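Local coordinates for protein TbiB1 (Thermobaculum terrenum, PDB 5V1V) that binds the leader peptide of a lasso-peptide precursor and so probably helps recruit it for maturation, at residues D8-A13 / R38-L43; E51-I56 / R69-F74. All coordinates share one frame; numbering follows the deposited sequence.

Overall arrangement
Contact 1 joins helix 34-44 to the three-stranded sheet, and contact 2 lies between the two helices that follow it. Contact 1 sets strand 10-15 against helix 34-44; it is partly buried, near a bound zinc ion, and combines one polar bond with one apolar touch. Contact 2 pairs helices 49-59 and 64-80, is buried and purely aliphatic across its interface, and keeps its metal chemistry to Asp-54. Their centres lie about 15 Å apart, on opposite sides of the chain's centre, yet they meet through helix 34-44: Leu-43 CD2 is 3.6 Å from Ile-52 CD1, and Ile-39 packs on Leu-71 and Phe-74. The bound leader peptide touches Ile-39 and Phe-74.

Contact 1: residues D8-A13 / R38-L43; sequences DAVVSA and RIWSLL
Trp-40 reaches from helix 34-44 across to Ser-12 and Val-10 on strand 10-15, joining helix to sheet in the winged-helix-like fold of the PqqD family. The backbones stay well apart, with the CA atoms of Ser-12 and Trp-40 separated by 9.3 Å, so the indole itself spans the gap. CB and CG act as the stalk: with CG anti to the backbone N (chi1 -174°), the ring is carried out toward the strand. Beyond the stalk, CD1 passes 4.0 Å from Ser-12 OG, and the next atom, NE1, gives its hydrogen to that same oxygen at 2.9 Å. The bond is bent, with an N-H...O angle of 145°, and the oxygen sits at the ring edge, 16° out of its plane. Further round, CZ2 lies 3.8 Å from Val-10 CG1, and the outermost atom, CH2, is 4.0 Å from that methyl, which approaches obliquely. Leu-21 of the neighbouring strand and Leu-78 of helix 64-80 also pack on the indole, whose apolar body is thus buried while its N-H is satisfied. A leucine here has no N-H to give, which would probably leave Ser-12 OG without this partner and open a gap beside Val-10 CG1. A zinc ion bound by His-14 and Glu-44 lies about 5 Å from the Trp-40 side chain, and Ser-12 stands next to this site. Ser-12 OG accepts from Trp-40 NE1 and makes a weak hydrogen bond with Glu-44 OE2.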
ATOM      1  N   ASP A   8      12.079  -5.104   3.958  1.00 13.31           N
ATOM      2  CA  ASP A   8      13.401  -4.558   3.657  1.00 14.79           C
ATOM      3  C   ASP A   8      13.894  -4.951   2.265  1.00 15.78           C
ATOM      4  O   ASP A   8      14.876  -4.397   1.776  1.00 19.79           O
ATOM      5  CB  ASP A   8      14.421  -5.002   4.712  1.00 18.25           C
ATOM      6  CG  ASP A   8      14.211  -4.325   6.051  1.00 21.64           C
ATOM      7  OD1 ASP A   8      13.776  -3.154   6.079  1.00 24.16           O
ATOM      8  OD2 ASP A   8      14.490  -4.975   7.080  1.00 26.99           O
ATOM      9  N   ALA A   9      13.220  -5.907   1.632  1.00 13.89           N
ATOM     10  CA  ALA A   9      13.589  -6.365   0.294  1.00 14.59           C
ATOM     11  C   ALA A   9      12.928  -5.583  -0.845  1.00 13.35           C
ATOM     12  O   ALA A   9      13.184  -5.852  -2.013  1.00 13.98           O
ATOM     13  CB  ALA A   9      13.308  -7.853   0.150  1.00 15.49           C
ATOM     14  N   VAL A  10      12.100  -4.604  -0.500  1.00 12.04           N
ATOM     15  CA  VAL A  10      11.317  -3.866  -1.491  1.00 12.50           C
ATOM     16  C   VAL A  10      11.952  -2.521  -1.838  1.00 13.59           C
ATOM     17  O   VAL A  10      12.324  -1.745  -0.950  1.00 15.88           O
ATOM     18  CB  VAL A  10       9.855  -3.677  -1.019  1.00 12.47           C
ATOM     19  CG1 VAL A  10       9.062  -2.838  -2.007  1.00 13.57           C
ATOM     20  CG2 VAL A  10       9.179  -5.026  -0.868  1.00 13.99           C
ATOM     21  N   VAL A  11      12.090  -2.283  -3.142  1.00 13.27           N
ATOM     22  CA  VAL A  11      12.492  -0.991  -3.691  1.00 13.71           C
ATOM     23  C   VAL A  11      11.234  -0.278  -4.219  1.00 13.06           C
ATOM     24  O   VAL A  11      10.426  -0.894  -4.916  1.00 13.99           O
ATOM     25  CB  VAL A  11      13.517  -1.179  -4.840  1.00 15.83           C
ATOM     26  CG1 VAL A  11      13.871   0.152  -5.485  1.00 19.34           C
ATOM     27  CG2 VAL A  11      14.787  -1.864  -4.343  1.00 18.17           C
ATOM     28  N   SER A  12      11.073   1.004  -3.891  1.00 12.43           N
ATOM     29  CA  SER A  12       9.925   1.792  -4.349  1.00 13.42           C
ATOM     30  C   SER A  12      10.384   2.879  -5.307  1.00 14.76           C
ATOM     31  O   SER A  12      11.318   3.624  -5.010  1.00 17.89           O
ATOM     32  CB  SER A  12       9.196   2.447  -3.173  1.00 17.68           C
ATOM     33  OG  SER A  12       8.790   1.498  -2.219  1.00 19.23           O
ATOM     34  N   ALA A  13       9.711   2.968  -6.451  1.00 14.31           N
ATOM     35  CA  ALA A  13      10.033   3.948  -7.484  1.00 14.62           C
ATOM     36  C   ALA A  13       8.783   4.771  -7.780  1.00 15.51           C
ATOM     37  O   ALA A  13       7.866   4.289  -8.435  1.00 16.15           O
ATOM     38  CB  ALA A  13      10.509   3.236  -8.745  1.00 17.23           C
ATOM     39  N   ARG A  38      -0.929   6.380  -1.986  1.00 14.91           N
ATOM     40  CA  ARG A  38      -0.940   7.194  -0.779  1.00 15.10           C
ATOM     41  C   ARG A  38      -0.737   6.340   0.475  1.00 13.59           C
ATOM     42  O   ARG A  38       0.052   6.701   1.355  1.00 13.97           O
ATOM     43  CB  ARG A  38      -2.220   8.027  -0.667  1.00 16.47           C
ATOM     44  CG  ARG A  38      -2.248   8.936   0.556  1.00 16.13           C
ATOM     45  CD  ARG A  38      -1.237  10.070   0.496  1.00 19.18           C
ATOM     46  NE  ARG A  38      -1.313  10.883   1.705  1.00 20.55           N
ATOM     47  CZ  ARG A  38      -0.287  11.202   2.489  1.00 20.74           C
ATOM     48  NH1 ARG A  38       0.947  10.808   2.195  1.00 23.83           N
ATOM     49  NH2 ARG A  38      -0.499  11.945   3.565  1.00 23.44           N
ATOM     50  N   ILE A  39      -1.450   5.217   0.554  1.00 13.02           N
ATOM     51  CA  ILE A  39      -1.260   4.276   1.656  1.00 11.79           C
ATOM     52  C   ILE A  39       0.198   3.810   1.715  1.00 11.66           C
ATOM     53  O   ILE A  39       0.790   3.781   2.793  1.00 12.45           O
ATOM     54  CB  ILE A  39      -2.234   3.088   1.570  1.00 11.95           C
ATOM     55  CG1 ILE A  39      -3.662   3.593   1.800  1.00 12.58           C
ATOM     56  CG2 ILE A  39      -1.851   2.022   2.594  1.00 12.06           C
ATOM     57  CD1 ILE A  39      -4.723   2.616   1.342  1.00 13.79           C
ATOM     58  N   TRP A  40       0.784   3.467   0.566  1.00 11.25           N
ATOM     59  CA  TRP A  40       2.173   3.035   0.557  1.00 11.36           C
ATOM     60  C   TRP A  40       3.098   4.116   1.117  1.00 12.48           C
ATOM     61  O   TRP A  40       3.973   3.840   1.939  1.00 13.19           O
ATOM     62  CB  TRP A  40       2.587   2.632  -0.850  1.00 12.11           C
ATOM     63  CG  TRP A  40       3.958   2.035  -0.890  1.00 11.89           C
ATOM     64  CD1 TRP A  40       5.119   2.678  -1.225  1.00 12.37           C
ATOM     65  CD2 TRP A  40       4.327   0.689  -0.545  1.00 11.03           C
ATOM     66  NE1 TRP A  40       6.180   1.813  -1.117  1.00 12.05           N
ATOM     67  CE2 TRP A  40       5.724   0.586  -0.717  1.00 12.14           C
ATOM     68  CE3 TRP A  40       3.613  -0.444  -0.134  1.00 10.81           C
ATOM     69  CZ2 TRP A  40       6.429  -0.597  -0.480  1.00 12.43           C
ATOM     70  CZ3 TRP A  40       4.319  -1.631   0.103  1.00 11.86           C
ATOM     71  CH2 TRP A  40       5.715  -1.692  -0.074  1.00 11.44           C
ATOM     72  N   SER A  41       2.876   5.357   0.697  1.00 13.19           N
ATOM     73  CA  SER A  41       3.688   6.466   1.188  1.00 14.28           C
ATOM     74  C   SER A  41       3.596   6.622   2.707  1.00 14.58           C
ATOM     75  O   SER A  41       4.600   6.898   3.378  1.00 16.63           O
ATOM     76  CB  SER A  41       3.309   7.766   0.487  1.00 16.73           C
ATOM     77  OG  SER A  41       3.628   7.700  -0.889  1.00 22.18           O
ATOM     78  N   LEU A  42       2.398   6.421   3.251  1.00 13.72           N
ATOM     79  CA  LEU A  42       2.201   6.474   4.698  1.00 13.72           C
ATOM     80  C   LEU A  42       2.891   5.303   5.407  1.00 14.17           C
ATOM     81  O   LEU A  42       3.478   5.477   6.473  1.00 14.44           O
ATOM     82  CB  LEU A  42       0.706   6.521   5.033  1.00 14.30           C
ATOM     83  CG  LEU A  42      -0.009   7.815   4.615  1.00 14.97           C
ATOM     84  CD1 LEU A  42      -1.501   7.595   4.412  1.00 14.88           C
ATOM     85  CD2 LEU A  42       0.245   8.928   5.620  1.00 16.83           C
ATOM     86  N   LEU A  43       2.825   4.110   4.810  1.00 13.71           N
ATOM     87  CA  LEU A  43       3.573   2.965   5.339  1.00 13.76           C
ATOM     88  C   LEU A  43       5.080   3.243   5.343  1.00 14.68           C
ATOM     89  O   LEU A  43       5.787   2.888   6.290  1.00 15.64           O
ATOM     90  CB  LEU A  43       3.274   1.690   4.550  1.00 13.46           C
ATOM     91  CG  LEU A  43       1.882   1.091   4.737  1.00 13.61           C
ATOM     92  CD1 LEU A  43       1.649   0.052   3.652  1.00 14.40           C
ATOM     93  CD2 LEU A  43       1.689   0.487   6.121  1.00 15.28           C
TER

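Contact 2: residues E51-I56 / R69-F74; sequences EIVDAI and RDLRDF. With ZN (zinc ion), chain F.
Between residues 51-56 and 69-74 the backbones come nearest at Val-53 and Leu-71, their CA atoms 7.6 Å apart. Leu-71 supplies the wedge. Its CG stands anti to the backbone N (chi1 -179°), which extends the side chain toward the other helix and lets its two methyls share the work. CD1 touches Ile-52 CG2 at 3.9 Å. CD2 rests 3.7 Å from Val-53 CG2 and also lies 4.0 Å from Ile-52 CG2, so the branched end of the leucine straddles two consecutive residues. The side chains of Leu-71 and Ile-52 cross at about a right angle, whereas the approach to Val-53 is more slanted. All three residues are buried, and the contact consists of methyl packing alone. Helix 34-44 lies against the same cluster.

Next to Val-53, Asp-54 turns to metal chemistry. Its OD2 binds a zinc ion at 2.0 Å, together with Glu-50 and a water molecule, while OD1 stays 2.9 Å from the metal and is not a ligand. That second oxygen instead takes a salt bridge from Arg-64 and a weak hydrogen bond from the zinc-bound water, which probably help fix the rotation of the carboxylate. On helix 64-80, Asp-70 OD2 is hydrogen-bonded to the bound leader peptide. Such helix-on-helix packing, with the peptide lying beside it, is consistent with the winged helix-turn-helix fold of PqqD-like RiPP recognition elements.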
ATOM      1  N   GLU A  51      -3.520   5.515  12.026  1.00 14.49           N
ATOM      2  CA  GLU A  51      -3.044   6.761  11.422  1.00 15.78           C
ATOM      3  C   GLU A  51      -3.355   6.801   9.932  1.00 15.22           C
ATOM      4  O   GLU A  51      -3.700   7.849   9.395  1.00 16.29           O
ATOM      5  CB  GLU A  51      -1.537   6.930  11.613  1.00 16.96           C
ATOM      6  CG  GLU A  51      -1.109   7.036  13.058  1.00 19.33           C
ATOM      7  CD  GLU A  51       0.369   7.297  13.199  1.00 21.81           C
ATOM      8  OE1 GLU A  51       0.735   8.451  13.498  1.00 24.68           O
ATOM      9  OE2 GLU A  51       1.159   6.349  12.997  1.00 21.79           O
ATOM     10  N   ILE A  52      -3.224   5.656   9.266  1.00 13.51           N
ATOM     11  CA  ILE A  52      -3.502   5.585   7.840  1.00 13.21           C
ATOM     12  C   ILE A  52      -4.999   5.792   7.595  1.00 13.84           C
ATOM     13  O   ILE A  52      -5.382   6.564   6.728  1.00 14.52           O
ATOM     14  CB  ILE A  52      -3.017   4.253   7.226  1.00 12.77           C
ATOM     15  CG1 ILE A  52      -1.487   4.152   7.334  1.00 13.72           C
ATOM     16  CG2 ILE A  52      -3.491   4.128   5.781  1.00 14.13           C
ATOM     17  CD1 ILE A  52      -0.927   2.795   6.965  1.00 15.04           C
ATOM     18  N   VAL A  53      -5.842   5.120   8.375  1.00 13.07           N
ATOM     19  CA  VAL A  53      -7.285   5.331   8.283  1.00 13.53           C
ATOM     20  C   VAL A  53      -7.602   6.823   8.444  1.00 13.26           C
ATOM     21  O   VAL A  53      -8.337   7.399   7.644  1.00 14.45           O
ATOM     22  CB  VAL A  53      -8.058   4.478   9.320  1.00 13.63           C
ATOM     23  CG1 VAL A  53      -9.531   4.871   9.353  1.00 14.00           C
ATOM     24  CG2 VAL A  53      -7.907   2.989   9.020  1.00 14.77           C
ATOM     25  N   ASP A  54      -7.036   7.449   9.471  1.00 13.94           N
ATOM     26  CA  ASP A  54      -7.342   8.843   9.749  1.00 13.91           C
ATOM     27  C   ASP A  54      -6.877   9.741   8.609  1.00 13.92           C
ATOM     28  O   ASP A  54      -7.585  10.675   8.245  1.00 15.62           O
ATOM     29  CB  ASP A  54      -6.746   9.266  11.085  1.00 16.12           C
ATOM     30  CG  ASP A  54      -7.441   8.614  12.254  1.00 16.01           C
ATOM     31  OD1 ASP A  54      -8.456   7.910  12.047  1.00 18.23           O
ATOM     32  OD2 ASP A  54      -6.966   8.799  13.395  1.00 16.30           O
ATOM     33  N   ALA A  55      -5.709   9.452   8.034  1.00 13.78           N
ATOM     34  CA  ALA A  55      -5.186  10.246   6.924  1.00 13.16           C
ATOM     35  C   ALA A  55      -6.068  10.140   5.687  1.00 14.08           C
ATOM     36  O   ALA A  55      -6.407  11.158   5.078  1.00 15.67           O
ATOM     37  CB  ALA A  55      -3.756   9.843   6.605  1.00 14.17           C
ATOM     38  N   ILE A  56      -6.464   8.919   5.335  1.00 13.85           N
ATOM     39  CA  ILE A  56      -7.328   8.719   4.175  1.00 14.37           C
ATOM     40  C   ILE A  56      -8.692   9.388   4.394  1.00 15.43           C
ATOM     41  O   ILE A  56      -9.226  10.009   3.481  1.00 16.05           O
ATOM     42  CB  ILE A  56      -7.452   7.223   3.796  1.00 14.18           C
ATOM     43  CG1 ILE A  56      -6.073   6.627   3.445  1.00 15.13           C
ATOM     44  CG2 ILE A  56      -8.413   7.043   2.630  1.00 14.96           C
ATOM     45  CD1 ILE A  56      -5.298   7.367   2.362  1.00 18.10           C
ATOM     46  N   ARG A  69     -12.452  -1.212   5.811  1.00 13.92           N
ATOM     47  CA  ARG A  69     -12.645  -2.451   5.053  1.00 13.97           C
ATOM     48  C   ARG A  69     -11.637  -2.553   3.912  1.00 14.13           C
ATOM     49  O   ARG A  69     -11.000  -3.595   3.721  1.00 14.00           O
ATOM     50  CB  ARG A  69     -14.073  -2.530   4.514  1.00 15.73           C
ATOM     51  CG  ARG A  69     -15.136  -2.789   5.577  1.00 18.25           C
ATOM     52  CD  ARG A  69     -16.513  -2.983   4.954  1.00 21.22           C
ATOM     53  NE  ARG A  69     -16.931  -1.826   4.159  1.00 22.69           N
ATOM     54  CZ  ARG A  69     -17.894  -0.970   4.492  1.00 22.59           C
ATOM     55  NH1 ARG A  69     -18.590  -1.122   5.612  1.00 23.23           N
ATOM     56  NH2 ARG A  69     -18.165   0.048   3.685  1.00 22.91           N
ATOM     57  N   ASP A  70     -11.471  -1.460   3.170  1.00 12.91           N
ATOM     58  CA  ASP A  70     -10.568  -1.470   2.025  1.00 13.04           C
ATOM     59  C   ASP A  70      -9.111  -1.581   2.448  1.00 12.62           C
ATOM     60  O   ASP A  70      -8.318  -2.274   1.793  1.00 12.88           O
ATOM     61  CB  ASP A  70     -10.748  -0.214   1.175  1.00 14.19           C
ATOM     62  CG  ASP A  70     -12.054  -0.204   0.397  1.00 17.65           C
ATOM     63  OD1 ASP A  70     -12.802  -1.208   0.421  1.00 19.24           O
ATOM     64  OD2 ASP A  70     -12.331   0.824  -0.252  1.00 19.10           O
ATOM     65  N   LEU A  71      -8.754  -0.895   3.534  1.00 11.64           N
ATOM     66  CA  LEU A  71      -7.382  -0.932   4.023  1.00 11.94           C
ATOM     67  C   LEU A  71      -7.018  -2.334   4.472  1.00 11.65           C
ATOM     68  O   LEU A  71      -5.944  -2.818   4.146  1.00 11.97           O
ATOM     69  CB  LEU A  71      -7.142   0.073   5.153  1.00 12.19           C
ATOM     70  CG  LEU A  71      -5.714   0.112   5.714  1.00 12.43           C
ATOM     71  CD1 LEU A  71      -4.730   0.578   4.643  1.00 12.93           C
ATOM     72  CD2 LEU A  71      -5.646   1.005   6.947  1.00 14.07           C
ATOM     73  N   ARG A  72      -7.911  -3.003   5.194  1.00 11.88           N
ATOM     74  CA  ARG A  72      -7.624  -4.370   5.626  1.00 11.85           C
ATOM     75  C   ARG A  72      -7.282  -5.272   4.438  1.00 11.34           C
ATOM     76  O   ARG A  72      -6.285  -5.994   4.461  1.00 11.01           O
ATOM     77  CB  ARG A  72      -8.793  -4.961   6.410  1.00 13.99           C
ATOM     78  CG  ARG A  72      -8.481  -6.358   6.951  1.00 15.09           C
ATOM     79  CD  ARG A  72      -9.678  -7.101   7.539  1.00 18.62           C
ATOM     80  NE  ARG A  72     -10.469  -6.299   8.475  1.00 20.56           N
ATOM     81  CZ  ARG A  72     -10.209  -6.147   9.770  1.00 22.57           C
ATOM     82  NH1 ARG A  72      -9.152  -6.728  10.328  1.00 22.79           N
ATOM     83  NH2 ARG A  72     -11.017  -5.399  10.512  1.00 24.20           N
ATOM     84  N   ASP A  73      -8.110  -5.227   3.399  1.00 11.46           N
ATOM     85  CA  ASP A  73      -7.875  -6.061   2.212  1.00 11.11           C
ATOM     86  C   ASP A  73      -6.588  -5.680   1.485  1.00 11.15           C
ATOM     87  O   ASP A  73      -5.862  -6.555   1.009  1.00 11.51           O
ATOM     88  CB  ASP A  73      -9.062  -5.989   1.233  1.00 13.66           C
ATOM     89  CG  ASP A  73     -10.263  -6.809   1.685  1.00 14.87           C
ATOM     90  OD1 ASP A  73     -10.097  -7.789   2.443  1.00 13.67           O
ATOM     91  OD2 ASP A  73     -11.392  -6.474   1.263  1.00 17.79           O
ATOM     92  N   PHE A  74      -6.298  -4.386   1.412  1.00 10.75           N
ATOM     93  CA  PHE A  74      -5.102  -3.923   0.736  1.00 10.62           C
ATOM     94  C   PHE A  74      -3.848  -4.357   1.490  1.00 10.34           C
ATOM     95  O   PHE A  74      -2.900  -4.873   0.891  1.00 10.57           O
ATOM     96  CB  PHE A  74      -5.163  -2.406   0.581  1.00 10.98           C
ATOM     97  CG  PHE A  74      -4.007  -1.820  -0.161  1.00 10.56           C
ATOM     98  CD1 PHE A  74      -3.826  -2.060  -1.521  1.00 11.44           C
ATOM     99  CD2 PHE A  74      -3.107  -0.997   0.500  1.00 11.49           C
ATOM    100  CE1 PHE A  74      -2.761  -1.487  -2.201  1.00 11.54           C
ATOM    101  CE2 PHE A  74      -2.049  -0.412  -0.177  1.00 11.21           C
ATOM    102  CZ  PHE A  74      -1.872  -0.666  -1.524  1.00 11.93           C
TER
HETATM  103 ZN    ZN F 102      -7.880   7.982  14.929  1.00 16.88          ZN
HETATM  104  O   HOH W   1      -9.784   8.676  14.634  1.00 20.29           O